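Local coordinates for protein NDP-rhamnosyltransferase (Saccharopolyspora spinosa, PDB 3TSA) that is a glycosyltransferase of the GT-B fold, built from two Rossmann-like domains that face each other within each subunit of a dimer, at residues C182-Q187 / T371-P376; A326-G331 / I364-E369; Y199-G204 / A302-I307; M16-L21 / V117-V122. One frame throughout, in Å; residues are numbered along the deposited sequence.

Contact 1 (C182-Q187 / T371-P376)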
loop_
_atom_site.group_PDB
_atom_site.type_symbol
_atom_site.label_atom_id
_atom_site.label_comp_id
_atom_site.label_asym_id
_atom_site.label_seq_id
_atom_site.Cartn_x
_atom_site.Cartn_y
_atom_site.Cartn_z
ATOM N N CYS A 182 20.896 -3.939 0.335
ATOM C CA CYS A 182 21.829 -4.304 1.387
ATOM C C CYS A 182 22.940 -3.258 1.665
ATOM O O CYS A 182 23.541 -2.740 0.735
ATOM C CB CYS A 182 22.497 -5.650 0.956
ATOM S SG CYS A 182 23.527 -6.390 2.264
ATOM N N PRO A 183 23.182 -2.921 2.941
ATOM C CA PRO A 183 24.311 -2.073 3.273
ATOM C C PRO A 183 25.561 -2.637 2.549
ATOM O O PRO A 183 25.845 -3.820 2.656
ATOM C CB PRO A 183 24.376 -2.203 4.807
ATOM C CG PRO A 183 22.934 -2.477 5.214
ATOM C CD PRO A 183 22.437 -3.385 4.141
ATOM N N PRO A 184 26.297 -1.838 1.705
ATOM C CA PRO A 184 27.378 -2.468 0.911
ATOM C C PRO A 184 28.423 -3.178 1.742
ATOM O O PRO A 184 28.981 -4.168 1.271
ATOM C CB PRO A 184 28.022 -1.279 0.191
ATOM C CG PRO A 184 26.736 -0.394 -0.110
ATOM C CD PRO A 184 25.907 -0.492 1.209
ATOM N N SER A 185 28.695 -2.699 2.971
ATOM C CA SER A 185 29.771 -3.342 3.793
ATOM C C SER A 185 29.322 -4.749 4.172
ATOM O O SER A 185 30.181 -5.557 4.533
ATOM C CB SER A 185 30.101 -2.556 5.083
ATOM O OG SER A 185 28.954 -2.561 5.944
ATOM N N LEU A 186 28.011 -5.041 4.133
ATOM C CA LEU A 186 27.527 -6.411 4.531
ATOM C C LEU A 186 27.244 -7.320 3.361
ATOM O O LEU A 186 26.926 -8.499 3.574
ATOM C CB LEU A 186 26.202 -6.306 5.317
ATOM C CG LEU A 186 26.298 -5.384 6.550
ATOM C CD1 LEU A 186 24.908 -5.259 7.115
ATOM C CD2 LEU A 186 27.280 -5.959 7.620
ATOM N N GLN A 187 27.362 -6.860 2.109
ATOM C CA GLN A 187 26.921 -7.710 1.018
ATOM C C GLN A 187 27.955 -8.793 0.750
ATOM O O GLN A 187 29.150 -8.567 0.965
ATOM C CB GLN A 187 26.661 -6.784 -0.208
ATOM C CG GLN A 187 26.103 -7.529 -1.517
ATOM C CD GLN A 187 24.833 -8.249 -1.186
ATOM O OE1 GLN A 187 24.888 -9.384 -0.738
ATOM N NE2 GLN A 187 23.703 -7.632 -1.429
ATOM N N THR A 371 21.163 5.162 4.747
ATOM C CA THR A 371 20.604 6.471 4.423
ATOM C C THR A 371 21.442 7.236 3.375
ATOM O O THR A 371 20.997 8.277 2.898
ATOM C CB THR A 371 20.413 7.332 5.651
ATOM O OG1 THR A 371 21.680 7.545 6.303
ATOM C CG2 THR A 371 19.420 6.741 6.605
ATOM N N ALA A 372 22.619 6.742 3.005
ATOM C CA ALA A 372 23.394 7.355 1.877
ATOM C C ALA A 372 22.812 6.937 0.562
ATOM O O ALA A 372 23.236 7.444 -0.473
ATOM C CB ALA A 372 24.846 6.873 1.919
ATOM N N MET A 373 21.895 5.957 0.567
ATOM C CA MET A 373 21.366 5.398 -0.730
ATOM C C MET A 373 20.161 6.175 -1.229
ATOM O O MET A 373 19.405 6.739 -0.394
ATOM C CB MET A 373 20.915 3.961 -0.477
ATOM C CG MET A 373 22.116 3.069 -0.102
ATOM S SD MET A 373 21.428 1.411 -0.276
ATOM C CE MET A 373 22.339 1.028 1.078
ATOM N N PRO A 374 19.915 6.167 -2.540
ATOM C CA PRO A 374 18.731 6.927 -2.946
ATOM C C PRO A 374 17.465 6.180 -2.504
ATOM O O PRO A 374 17.423 4.939 -2.541
ATOM C CB PRO A 374 18.780 6.879 -4.443
ATOM C CG PRO A 374 20.237 6.623 -4.846
ATOM C CD PRO A 374 20.712 5.704 -3.716
ATOM N N HIS A 375 16.445 6.935 -2.168
ATOM C CA HIS A 375 15.147 6.322 -1.744
ATOM C C HIS A 375 14.435 5.694 -2.966
ATOM O O HIS A 375 14.723 6.043 -4.090
ATOM C CB HIS A 375 14.183 7.386 -1.108
ATOM C CG HIS A 375 14.611 7.923 0.221
ATOM N ND1 HIS A 375 14.320 7.280 1.412
ATOM C CD2 HIS A 375 15.281 9.057 0.549
ATOM C CE1 HIS A 375 14.779 8.019 2.418
ATOM N NE2 HIS A 375 15.384 9.086 1.921
ATOM N N PRO A 376 13.480 4.739 -2.744
ATOM C CA PRO A 376 12.753 4.134 -3.857
ATOM C C PRO A 376 12.173 5.182 -4.805
ATOM O O PRO A 376 12.115 4.951 -6.013
ATOM C CB PRO A 376 11.635 3.307 -3.164
ATOM C CG PRO A 376 12.281 2.937 -1.762
ATOM C CD PRO A 376 13.142 4.148 -1.432
#
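With chi1 at -65°, CG of Met-373 stands anti to its own carbonyl carbon and beside the backbone N; chi2 (-166°) keeps the chain extended, and a bend at chi3 (-142°) turns the terminal methyl toward Pro-184. That methyl does all the touching. CE of Met-373 comes to 3.9 Å from CD of Pro-184, the ring carbon bonded to the backbone N. It also sits 4.0 Å from O of Cys-182 and 4.3 Å from CA of Pro-183, so one methyl meets three consecutive residues. The side chains of Pro-184 and Met-373 reach toward each other and meet tip to tip; the CA atoms of Pro-183 and Met-373 remain 9.0 Å apart, and no hydrogen bond crosses between the segments. The contact therefore rests on dispersion and buries just 89 Å².

The shape of 182-187 is set locally, where N of Leu-186 bonds to O of Pro-183 at 2.9 Å in a tight turn. Met-373 also lies on Pro-196, while Cys-182 and Pro-183 both touch Phe-300 of helix 296-304. Segment 182-187 follows strand 177-180 of the N-terminal sheet, whereas 371-376 joins helix 358-371 to helix 376-385. This is the place where the chain end crosses back onto the N-terminal domain, a hallmark of the GT-B fold.

Contact 2 (A326-G331 / I364-E369)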
loop_
_atom_site.group_PDB
_atom_site.type_symbol
_atom_site.label_atom_id
_atom_site.label_comp_id
_atom_site.label_asym_id
_atom_site.label_seq_id
_atom_site.Cartn_x
_atom_site.Cartn_y
_atom_site.Cartn_z
ATOM N N ALA A 326 27.971 -9.194 12.788
ATOM C CA ALA A 326 28.895 -9.335 13.937
ATOM C C ALA A 326 30.252 -8.767 13.628
ATOM O O ALA A 326 30.827 -8.094 14.463
ATOM C CB ALA A 326 29.020 -10.841 14.336
ATOM N N ALA A 327 30.756 -9.033 12.433
ATOM C CA ALA A 327 32.076 -8.465 12.078
ATOM C C ALA A 327 32.047 -6.958 12.141
ATOM O O ALA A 327 33.044 -6.320 12.528
ATOM C CB ALA A 327 32.557 -8.975 10.724
ATOM N N ALA A 328 30.894 -6.380 11.787
ATOM C CA ALA A 328 30.648 -4.906 11.865
ATOM C C ALA A 328 30.607 -4.341 13.250
ATOM O O ALA A 328 30.606 -3.101 13.424
ATOM C CB ALA A 328 29.381 -4.511 11.108
ATOM N N GLY A 329 30.545 -5.209 14.276
ATOM C CA GLY A 329 30.428 -4.784 15.669
ATOM C C GLY A 329 28.976 -4.514 16.082
ATOM O O GLY A 329 28.761 -4.046 17.173
ATOM N N ALA A 330 28.011 -4.722 15.173
ATOM C CA ALA A 330 26.618 -4.248 15.352
ATOM C C ALA A 330 25.739 -5.344 15.915
ATOM O O ALA A 330 24.504 -5.199 15.956
ATOM C CB ALA A 330 25.997 -3.725 13.962
ATOM N N GLY A 331 26.351 -6.470 16.279
ATOM C CA GLY A 331 25.497 -7.573 16.807
ATOM C C GLY A 331 26.369 -8.748 17.182
ATOM O O GLY A 331 27.638 -8.688 17.117
ATOM N N ILE A 364 24.585 2.103 14.127
ATOM C CA ILE A 364 24.352 3.419 13.531
ATOM C C ILE A 364 25.279 3.642 12.301
ATOM O O ILE A 364 24.865 4.244 11.286
ATOM C CB ILE A 364 24.485 4.514 14.575
ATOM C CG1 ILE A 364 23.291 4.447 15.583
ATOM C CG2 ILE A 364 24.554 5.939 13.860
ATOM C CD1 ILE A 364 21.965 4.922 15.060
ATOM N N LYS A 365 26.518 3.172 12.377
ATOM C CA LYS A 365 27.372 3.217 11.144
ATOM C C LYS A 365 26.729 2.529 9.935
ATOM O O LYS A 365 26.711 3.027 8.793
ATOM C CB LYS A 365 28.824 2.692 11.433
ATOM C CG LYS A 365 29.561 3.628 12.398
ATOM C CD LYS A 365 29.897 4.950 11.718
ATOM C CE LYS A 365 30.652 5.844 12.631
ATOM N NZ LYS A 365 31.258 6.806 11.743
ATOM N N LEU A 366 26.137 1.353 10.177
ATOM C CA LEU A 366 25.458 0.644 9.119
ATOM C C LEU A 366 24.210 1.437 8.661
ATOM O O LEU A 366 23.892 1.467 7.466
ATOM C CB LEU A 366 25.035 -0.763 9.605
ATOM C CG LEU A 366 26.240 -1.694 9.899
ATOM C CD1 LEU A 366 25.721 -2.997 10.601
ATOM C CD2 LEU A 366 26.920 -2.184 8.667
ATOM N N SER A 367 23.522 2.047 9.628
ATOM C CA SER A 367 22.297 2.778 9.322
ATOM C C SER A 367 22.708 3.947 8.354
ATOM O O SER A 367 22.038 4.341 7.389
ATOM C CB SER A 367 21.736 3.348 10.581
ATOM O OG SER A 367 20.641 4.073 10.115
ATOM N N ASP A 368 23.869 4.500 8.602
ATOM C CA ASP A 368 24.390 5.580 7.709
ATOM C C ASP A 368 24.691 5.117 6.267
ATOM O O ASP A 368 24.545 5.956 5.328
ATOM C CB ASP A 368 25.649 6.231 8.300
ATOM C CG ASP A 368 25.411 6.994 9.606
ATOM O OD1 ASP A 368 24.269 7.270 10.034
ATOM O OD2 ASP A 368 26.402 7.412 10.222
ATOM N N GLU A 369 25.095 3.864 6.078
ATOM C CA GLU A 369 25.249 3.310 4.735
ATOM C C GLU A 369 23.891 3.250 4.038
ATOM O O GLU A 369 23.793 3.557 2.856
ATOM C CB GLU A 369 25.851 1.908 4.792
ATOM C CG GLU A 369 27.308 1.896 5.205
ATOM C CD GLU A 369 27.839 0.471 5.048
ATOM O OE1 GLU A 369 27.933 -0.014 3.913
ATOM O OE2 GLU A 369 28.116 -0.134 6.095
#
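Leu-366 meets Ala-328 and Ala-330 from the face that helix 358-371 turns toward the end of helix 318-327. Ahead of it, O of Ile-364 takes the helical bond from N of Asp-368 at 2.9 Å. At Leu-366, CG is anti to the carbonyl carbon (chi1 -66°), which carries the forked end across to the two alanines. CD1 presses on CB of Ala-330 at 3.4 Å, tighter than ordinary van der Waals contact. The same CD1 of Leu-366 is 4.0 Å from CB of Ala-328, and its CD2 is 4.2 Å from that CB, so both branches reach Ala-328.

The two alanines flank Gly-329, whose positive phi (85°) marks a Schellman motif at the end of helix 318-327, before the chain enters strand 331-333, an edge strand of the C-terminal Rossmann-like sheet. Helix 358-371 thus packs where a helix turns into the sheet.

One residue further on, OG of Ser-367 faces the other way and bonds to O of Arg-304 at the end of helix 296-304. Glu-369 closes the segment; its carboxylate leaves 326-331 aside, and OE2 takes a hydrogen bond with OG of Ser-185 in the N-terminal half.

Contact 3 (Y199-G204 / A302-I307)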
loop_
_atom_site.group_PDB
_atom_site.type_symbol
_atom_site.label_atom_id
_atom_site.label_comp_id
_atom_site.label_asym_id
_atom_site.label_seq_id
_atom_site.Cartn_x
_atom_site.Cartn_y
_atom_site.Cartn_z
ATOM N N TYR A 199 16.676 0.995 1.861
ATOM C CA TYR A 199 15.677 0.128 2.531
ATOM C C TYR A 199 14.684 1.068 3.227
ATOM O O TYR A 199 15.115 1.926 4.009
ATOM C CB TYR A 199 16.403 -0.803 3.553
ATOM C CG TYR A 199 15.356 -1.648 4.256
ATOM C CD1 TYR A 199 14.665 -2.675 3.547
ATOM C CD2 TYR A 199 14.977 -1.348 5.533
ATOM C CE1 TYR A 199 13.620 -3.383 4.142
ATOM C CE2 TYR A 199 13.972 -2.099 6.165
ATOM C CZ TYR A 199 13.289 -3.080 5.464
ATOM O OH TYR A 199 12.234 -3.750 6.138
ATOM N N VAL A 200 13.377 0.834 3.001
ATOM C CA VAL A 200 12.330 1.558 3.737
ATOM C C VAL A 200 11.635 0.482 4.523
ATOM O O VAL A 200 11.146 -0.474 3.951
ATOM C CB VAL A 200 11.329 2.165 2.765
ATOM C CG1 VAL A 200 10.136 2.749 3.560
ATOM C CG2 VAL A 200 12.020 3.287 2.035
ATOM N N PRO A 201 11.570 0.647 5.841
ATOM C CA PRO A 201 10.957 -0.443 6.579
ATOM C C PRO A 201 9.504 -0.594 6.147
ATOM O O PRO A 201 8.740 0.389 6.059
ATOM C CB PRO A 201 11.113 -0.015 8.057
ATOM C CG PRO A 201 12.379 0.786 8.044
ATOM C CD PRO A 201 12.262 1.607 6.722
ATOM N N TYR A 202 9.154 -1.786 5.740
ATOM C CA TYR A 202 7.773 -2.150 5.541
ATOM C C TYR A 202 7.658 -3.471 6.154
ATOM O O TYR A 202 8.247 -4.443 5.677
ATOM C CB TYR A 202 7.387 -2.285 4.053
ATOM C CG TYR A 202 5.977 -2.788 3.910
ATOM C CD1 TYR A 202 4.890 -2.014 4.380
ATOM C CD2 TYR A 202 5.723 -4.067 3.392
ATOM C CE1 TYR A 202 3.574 -2.531 4.281
ATOM C CE2 TYR A 202 4.387 -4.630 3.286
ATOM C CZ TYR A 202 3.312 -3.773 3.730
ATOM O OH TYR A 202 1.999 -4.269 3.709
ATOM N N ASN A 203 6.862 -3.505 7.227
ATOM C CA ASN A 203 6.637 -4.735 7.956
ATOM C C ASN A 203 5.138 -5.067 8.051
ATOM O O ASN A 203 4.688 -5.638 9.069
ATOM C CB ASN A 203 7.168 -4.581 9.382
ATOM C CG ASN A 203 8.433 -3.740 9.481
ATOM O OD1 ASN A 203 8.440 -2.693 10.150
ATOM N ND2 ASN A 203 9.513 -4.227 8.890
ATOM N N GLY A 204 4.358 -4.670 7.047
ATOM C CA GLY A 204 2.935 -5.004 7.018
ATOM C C GLY A 204 2.158 -3.832 7.605
ATOM O O GLY A 204 2.726 -2.835 8.051
ATOM N N ALA A 302 15.754 -3.177 11.921
ATOM C CA ALA A 302 16.585 -2.938 13.075
ATOM C C ALA A 302 17.824 -2.086 12.658
ATOM O O ALA A 302 18.128 -1.082 13.335
ATOM C CB ALA A 302 16.995 -4.247 13.774
ATOM N N THR A 303 18.491 -2.482 11.577
ATOM C CA THR A 303 19.796 -1.868 11.202
ATOM C C THR A 303 19.522 -0.392 10.810
ATOM O O THR A 303 20.204 0.530 11.308
ATOM C CB THR A 303 20.417 -2.654 10.068
ATOM O OG1 THR A 303 20.777 -3.898 10.630
ATOM C CG2 THR A 303 21.725 -1.979 9.604
ATOM N N ARG A 304 18.453 -0.180 10.047
ATOM C CA ARG A 304 18.012 1.197 9.667
ATOM C C ARG A 304 17.837 2.132 10.873
ATOM O O ARG A 304 18.199 3.331 10.839
ATOM C CB ARG A 304 16.745 1.134 8.760
ATOM C CG ARG A 304 16.156 2.486 8.436
ATOM C CD ARG A 304 17.096 3.451 7.691
ATOM N NE ARG A 304 16.432 4.752 7.521
ATOM C CZ ARG A 304 16.456 5.739 8.413
ATOM N NH1 ARG A 304 17.135 5.614 9.562
ATOM N NH2 ARG A 304 15.789 6.870 8.143
ATOM N N LEU A 305 17.321 1.587 11.981
ATOM C CA LEU A 305 17.000 2.329 13.157
ATOM C C LEU A 305 18.172 2.361 14.186
ATOM O O LEU A 305 18.028 2.862 15.310
ATOM C CB LEU A 305 15.683 1.759 13.745
ATOM C CG LEU A 305 14.373 1.940 12.982
ATOM C CD1 LEU A 305 13.228 1.260 13.778
ATOM C CD2 LEU A 305 14.196 3.452 12.816
ATOM N N GLY A 306 19.290 1.737 13.845
ATOM C CA GLY A 306 20.540 1.735 14.650
ATOM C C GLY A 306 20.439 0.785 15.862
ATOM O O GLY A 306 21.109 1.000 16.857
ATOM N N ILE A 307 19.648 -0.287 15.734
ATOM C CA ILE A 307 19.377 -1.222 16.844
ATOM C C ILE A 307 20.211 -2.509 16.613
ATOM O O ILE A 307 20.071 -3.174 15.592
ATOM C CB ILE A 307 17.918 -1.587 16.899
ATOM C CG1 ILE A 307 16.950 -0.374 16.958
ATOM C CG2 ILE A 307 17.642 -2.498 18.160
ATOM C CD1 ILE A 307 17.290 0.585 18.055
HETATM O O HOH W 1 14.756 4.343 4.981
#
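The loop 199-204 passes the last turn of helix 296-304 with Tyr-199 and Arg-304 as the nearest pair, their CA atoms 7.6 Å apart, and the helix then closes in a Schellman motif in which N of Ile-307 reaches back to O of Ala-302 (2.9 Å) and N of Gly-306 to O of Thr-303 (3.0 Å).

Arg-304 carries the contact on its side. Its CG lies anti to the backbone N (chi1 175°), and a bend at chi2 (60°) lays the aliphatic part across the proline. CG of Arg-304 comes to 4.2 Å from CG of Pro-201, the two side chains crossing at about a right angle. Nearer the backbone, CB of Arg-304 approaches the Tyr-199 ring at its edge, close to the ring plane, 4.4 Å from CD2.

Because 199-204 follows the last strand of the N-terminal sheet and helix 296-304 belongs to the C-terminal one, this is an interface between the two Rossmann-like domains of a GT-B fold.

The polar link across it runs through a single water. It donates to O of Tyr-199 at 2.6 Å and accepts from NE of Arg-304 at 3.1 Å, lying in the guanidinium plane at its edge. The far end of the tyrosine is fixed separately: its OH pairs with OG1 of Thr-301, one turn back along the same helix. Arg-304 also packs on Ile-370 and Thr-371 of helix 358-371. Beyond the interface, Val-200 packs on Gln-26 of the second subunit.

Contact 4 (M16-L21 / V117-V122)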
loop_
_atom_site.group_PDB
_atom_site.type_symbol
_atom_site.label_atom_id
_atom_site.label_comp_id
_atom_site.label_asym_id
_atom_site.label_seq_id
_atom_site.Cartn_x
_atom_site.Cartn_y
_atom_site.Cartn_z
ATOM N N MET A 16 7.698 -8.367 0.274
ATOM C CA MET A 16 7.714 -7.192 1.147
ATOM C C MET A 16 8.902 -6.275 0.898
ATOM O O MET A 16 8.767 -5.056 1.025
ATOM C CB MET A 16 7.649 -7.623 2.627
ATOM C CG MET A 16 6.159 -7.984 3.054
ATOM S SD MET A 16 6.258 -8.907 4.578
ATOM C CE MET A 16 6.177 -7.492 5.653
ATOM N N ALA A 17 10.069 -6.862 0.572
ATOM C CA ALA A 17 11.279 -6.090 0.272
ATOM C C ALA A 17 11.043 -5.172 -0.961
ATOM O O ALA A 17 11.720 -4.211 -1.086
ATOM C CB ALA A 17 12.455 -7.028 -0.046
ATOM N N MET A 18 10.044 -5.494 -1.809
ATOM C CA MET A 18 9.794 -4.693 -3.022
ATOM C C MET A 18 8.635 -3.735 -2.832
ATOM O O MET A 18 8.327 -2.965 -3.732
ATOM C CB MET A 18 9.447 -5.608 -4.179
ATOM C CG MET A 18 10.676 -6.501 -4.466
ATOM S SD MET A 18 10.638 -7.237 -6.086
ATOM C CE MET A 18 9.459 -8.328 -5.658
ATOM N N VAL A 19 7.958 -3.815 -1.686
ATOM C CA VAL A 19 6.668 -3.060 -1.593
ATOM C C VAL A 19 6.830 -1.515 -1.694
ATOM O O VAL A 19 6.106 -0.878 -2.504
ATOM C CB VAL A 19 5.865 -3.497 -0.359
ATOM C CG1 VAL A 19 4.916 -2.396 0.105
ATOM C CG2 VAL A 19 5.114 -4.815 -0.539
ATOM N N PRO A 20 7.803 -0.923 -0.983
ATOM C CA PRO A 20 8.003 0.511 -1.059
ATOM C C PRO A 20 8.315 0.951 -2.518
ATOM O O PRO A 20 7.855 2.066 -2.962
ATOM C CB PRO A 20 9.222 0.703 -0.138
ATOM C CG PRO A 20 8.908 -0.306 0.961
ATOM C CD PRO A 20 8.478 -1.495 0.206
ATOM N N LEU A 21 9.117 0.141 -3.242
ATOM C CA LEU A 21 9.392 0.467 -4.648
ATOM C C LEU A 21 8.092 0.396 -5.496
ATOM O O LEU A 21 7.868 1.231 -6.398
ATOM C CB LEU A 21 10.465 -0.485 -5.234
ATOM C CG LEU A 21 10.925 -0.161 -6.651
ATOM C CD1 LEU A 21 11.450 1.292 -6.859
ATOM C CD2 LEU A 21 12.053 -1.134 -7.035
ATOM N N VAL A 117 8.338 -3.571 -18.392
ATOM C CA VAL A 117 9.578 -3.824 -17.710
ATOM C C VAL A 117 9.158 -4.878 -16.652
ATOM O O VAL A 117 7.959 -4.896 -16.207
ATOM C CB VAL A 117 10.132 -2.530 -17.054
ATOM C CG1 VAL A 117 9.157 -1.950 -16.098
ATOM C CG2 VAL A 117 11.506 -2.780 -16.368
ATOM N N LEU A 118 10.090 -5.780 -16.384
ATOM C CA LEU A 118 9.886 -6.841 -15.385
ATOM C C LEU A 118 10.769 -6.513 -14.180
ATOM O O LEU A 118 11.975 -6.332 -14.330
ATOM C CB LEU A 118 10.235 -8.203 -15.959
ATOM C CG LEU A 118 9.601 -8.575 -17.290
ATOM C CD1 LEU A 118 10.171 -10.045 -17.645
ATOM C CD2 LEU A 118 8.052 -8.524 -17.188
ATOM N N LEU A 119 10.172 -6.464 -12.981
ATOM C CA LEU A 119 10.926 -6.275 -11.752
ATOM C C LEU A 119 10.907 -7.648 -11.083
ATOM O O LEU A 119 9.850 -8.149 -10.685
ATOM C CB LEU A 119 10.190 -5.254 -10.894
ATOM C CG LEU A 119 10.865 -5.015 -9.545
ATOM C CD1 LEU A 119 12.297 -4.500 -9.693
ATOM C CD2 LEU A 119 10.052 -4.027 -8.747
ATOM N N VAL A 120 12.074 -8.269 -10.985
ATOM C CA VAL A 120 12.140 -9.697 -10.753
ATOM C C VAL A 120 12.980 -9.961 -9.546
ATOM O O VAL A 120 14.111 -9.446 -9.468
ATOM C CB VAL A 120 12.787 -10.331 -12.011
ATOM C CG1 VAL A 120 12.996 -11.849 -11.820
ATOM C CG2 VAL A 120 11.835 -10.069 -13.251
ATOM N N ASP A 121 12.472 -10.754 -8.576
ATOM C CA ASP A 121 13.331 -11.199 -7.474
ATOM C C ASP A 121 14.583 -11.926 -8.015
ATOM O O ASP A 121 14.480 -12.716 -8.946
ATOM C CB ASP A 121 12.443 -12.120 -6.633
ATOM C CG ASP A 121 13.158 -12.883 -5.496
ATOM O OD1 ASP A 121 14.364 -13.155 -5.440
ATOM O OD2 ASP A 121 12.372 -13.358 -4.631
ATOM N N VAL A 122 15.764 -11.675 -7.415
ATOM C CA VAL A 122 17.009 -12.316 -7.902
ATOM C C VAL A 122 16.897 -13.790 -8.059
ATOM O O VAL A 122 17.458 -14.337 -9.025
ATOM C CB VAL A 122 18.242 -11.997 -6.995
ATOM C CG1 VAL A 122 19.305 -12.978 -7.246
ATOM C CG2 VAL A 122 18.793 -10.644 -7.434
#
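Leu-119, on a central strand of the N-terminal Rossmann-like sheet, receives Met-18 from the turn before helix 19-27 and Leu-21 from the helix's first turn. Strand 117-121 lies beside strand 3-7 in this parallel sheet, and helix 19-27 belongs to the beta-alpha-beta crossover from strand 3-7 to strand 31-36, so the contact is the helix-on-sheet packing usual in Rossmann-like domains.

The apolar contacts are two. SD of Met-18 lies 4.1 Å from CG of Leu-119, the branch point; the two side chains slide past each other in opposite directions, so the sulfur runs alongside the leucine. Leu-21, three residues on, brings CD2 to within 3.9 Å of CD2 of Leu-119, at a slant. With CG anti to the backbone N (chi1 178°), Leu-119 holds its branched end out to both partners. All three residues are buried, and Met-18 also touches Val-6 and His-141 of the flanking strands while Leu-21 rests on Leu-383.

No hydrogen bond crosses between the segments; the bonds lie within 16-21 and between strand 117-121 and its neighbour. N of Val-19 bonds to O of Met-16 at 3.1 Å in a type I beta turn, which leads into the helix. Leu-119 is held in the sheet by backbone bonds with Leu-5 and Val-7 of strand 3-7.

Asp-121 is tied to the chain leading from strand 3-7 toward helix 19-27: its OD2 accepts from N of Leu-9 and is hydrogen-bonded with ND1 of His-14, while OD1 bonds N of Cys-123, just beyond its own strand.

How the contacts relate
Contacts 1, 2 and 3 are centred 12 to 13 Å from one another and meet on helix 358-371, whose residues Glu-369 and Ser-367 form the polar joints of contact 2 with contacts 1 and 3. Packing adds to these joints: CB of Leu-366 in contact 2 lies 3.5 Å from CG2 of Thr-303 in contact 3, and CD of Pro-376 in contact 1 lies 3.7 Å from CG2 of Val-200 in contact 3. Contact 4 sits within the N-terminal domain, 25 Å centre to centre from contact 2, but it is linked to contact 1 by Pro-376 and to contact 3 by Met-16 and Pro-20. A bound magnesium ion is about 6 Å from the side chain of Pro-184 and about 12 Å from that of Leu-366.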